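PDB 3HM2: precorrin-6Y C5,15-methyltransferase from Corynebacterium diphtheriae, which probably uses S-adenosyl-L-methionine to methylate a precorrin intermediate in adenosylcobalamin biosynthesis, the crystallised fragment being its C-terminal methyltransferase domain. Local coordinates for the interface of chains A and B. Residues are numbered along the deposited sequence; one frame, centred on the assembly and turned at random. Chains: chain A/B, precorrin-6Y C5,15-methyltransferase.

The interface of chains A and B. Residues chain A 153-155, 162, 164; chain B 137, 147-149, 171.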
loop_
_atom_site.group_PDB
_atom_site.type_symbol
_atom_site.label_atom_id
_atom_site.label_comp_id
_atom_site.label_asym_id
_atom_site.label_seq_id
_atom_site.Cartn_x
_atom_site.Cartn_y
_atom_site.Cartn_z
ATOM N N SER A 153 7.745 1.506 -3.970
ATOM C CA SER A 153 7.624 2.696 -4.807
ATOM C C SER A 153 8.959 3.434 -4.942
ATOM O O SER A 153 9.829 3.305 -4.094
ATOM C CB SER A 153 6.553 3.652 -4.251
ATOM O OG SER A 153 5.341 2.977 -3.982
ATOM N N HIS A 154 9.103 4.201 -6.022
ATOM C CA HIS A 154 10.293 4.999 -6.285
ATOM C C HIS A 154 9.839 6.366 -6.805
ATOM O O HIS A 154 8.783 6.476 -7.393
ATOM C CB HIS A 154 11.155 4.320 -7.356
ATOM C CG HIS A 154 11.309 2.840 -7.169
ATOM N ND1 HIS A 154 12.128 2.288 -6.206
ATOM C CD2 HIS A 154 10.755 1.795 -7.831
ATOM C CE1 HIS A 154 12.067 0.969 -6.278
ATOM N NE2 HIS A 154 11.241 0.643 -7.258
ATOM N N GLU A 155 10.626 7.410 -6.587
ATOM C CA GLU A 155 10.284 8.715 -7.125
ATOM C C GLU A 155 10.125 8.691 -8.637
ATOM O O GLU A 155 10.791 7.946 -9.345
ATOM C CB GLU A 155 11.310 9.766 -6.718
ATOM C CG GLU A 155 12.668 9.210 -6.427
ATOM C CD GLU A 155 13.727 10.255 -6.608
ATOM O OE1 GLU A 155 14.709 10.265 -5.817
ATOM O OE2 GLU A 155 13.553 11.071 -7.545
ATOM N N ILE A 162 7.783 15.534 -8.378
ATOM C CA ILE A 162 8.012 14.151 -8.051
ATOM C C ILE A 162 6.723 13.555 -7.472
ATOM O O ILE A 162 6.048 14.153 -6.628
ATOM C CB ILE A 162 9.161 13.994 -7.034
ATOM C CG1 ILE A 162 10.467 14.530 -7.610
ATOM C CG2 ILE A 162 9.332 12.534 -6.646
ATOM C CD1 ILE A 162 11.438 15.008 -6.558
HETATM N N MSE A 164 5.559 9.622 -5.746
HETATM C CA MSE A 164 5.937 8.263 -5.358
HETATM C C MSE A 164 5.099 7.250 -6.145
HETATM O O MSE A 164 3.866 7.273 -6.076
HETATM C CB MSE A 164 5.774 8.063 -3.846
HETATM C CG MSE A 164 6.869 8.743 -3.044
HETATM SE SE MSE A 164 8.665 8.118 -3.619
HETATM C CE MSE A 164 8.833 6.581 -2.421
ATOM N N TRP B 137 13.474 14.166 2.614
ATOM C CA TRP B 137 13.260 14.976 1.399
ATOM C C TRP B 137 14.154 16.198 1.365
ATOM O O TRP B 137 14.665 16.571 0.315
ATOM C CB TRP B 137 11.789 15.369 1.240
ATOM C CG TRP B 137 11.052 14.203 0.841
ATOM C CD1 TRP B 137 10.275 13.415 1.632
ATOM C CD2 TRP B 137 11.089 13.582 -0.443
ATOM N NE1 TRP B 137 9.793 12.351 0.909
ATOM C CE2 TRP B 137 10.282 12.428 -0.372
ATOM C CE3 TRP B 137 11.710 13.902 -1.662
ATOM C CZ2 TRP B 137 10.068 11.589 -1.477
ATOM C CZ3 TRP B 137 11.507 13.062 -2.763
ATOM C CH2 TRP B 137 10.687 11.917 -2.658
ATOM N N ILE B 147 14.967 8.374 -3.214
ATOM C CA ILE B 147 14.023 7.909 -2.221
ATOM C C ILE B 147 13.084 6.859 -2.820
ATOM O O ILE B 147 12.450 7.089 -3.848
ATOM C CB ILE B 147 13.287 9.086 -1.538
ATOM C CG1 ILE B 147 14.120 9.595 -0.348
ATOM C CG2 ILE B 147 11.908 8.655 -1.057
ATOM C CD1 ILE B 147 13.892 11.033 0.025
ATOM N N SER B 148 13.048 5.690 -2.185
ATOM C CA SER B 148 12.064 4.638 -2.467
ATOM C C SER B 148 11.362 4.264 -1.168
ATOM O O SER B 148 11.857 4.557 -0.080
ATOM C CB SER B 148 12.729 3.396 -3.071
ATOM O OG SER B 148 13.478 3.733 -4.231
ATOM N N SER B 149 10.198 3.634 -1.281
ATOM C CA SER B 149 9.460 3.205 -0.100
ATOM C C SER B 149 8.761 1.855 -0.288
ATOM O O SER B 149 8.391 1.464 -1.401
ATOM C CB SER B 149 8.451 4.262 0.324
ATOM O OG SER B 149 7.367 4.290 -0.582
ATOM N N HIS B 171 10.336 4.708 4.261
ATOM C CA HIS B 171 10.955 5.412 3.156
ATOM C C HIS B 171 12.439 5.212 3.275
ATOM O O HIS B 171 12.983 5.202 4.374
ATOM C CB HIS B 171 10.524 6.872 3.164
ATOM C CG HIS B 171 9.084 7.028 2.805
ATOM N ND1 HIS B 171 8.061 6.692 3.671
ATOM C CD2 HIS B 171 8.490 7.391 1.644
ATOM C CE1 HIS B 171 6.902 6.863 3.065
ATOM N NE2 HIS B 171 7.134 7.297 1.840
#
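A:Ser153 and B:Ser149 pair through their backbones where the 146-157 strands of two copies run antiparallel, joining the sheets of the methyltransferase domains edge to edge around a two-fold axis. A:Ser153 N donates to B:Ser149 O at 2.6 Å, and B:Ser149 N returns a bond to A:Ser153 O at 2.9 Å. Farther along, the bond from A:Glu155 N to B:Ile147 O is weak. This pairing may or may not persist in the full-length protein.

Side-chain polar contacts flank the ladder. The ring edge of A:His154 meets the hydroxyl of B:Ser148 in plane, ND1 lying 2.8 Å from OG in a nearly straight bond (172° at the hydrogen) whose direction is not settled. Beyond CG the chain of A:Glu155 is extended, carrying its carboxylate oxygen OE1 to B:Ile147 N at 3.2 Å; OE1 accepts through the anti lone pair.

Selenomethionine A:Met164 makes the apolar contacts, its chain bending at chi2 and chi3 (-56° and -89°) to bring its methyl CE against the hydroxyl and CB of B:Ser149, 3.3 Å from OG. Its side chain crosses that of B:Ile147 at about a right angle, with CE 4.0 Å from CG2. Within chain B, B:Ile147 CD1 sits over the centre of the B:Trp137 ring, and B:Ser149 CB lies over one face of B:His171 toward its rim. The same B:Ser149 CB meets A:Met164 CE at 3.6 Å.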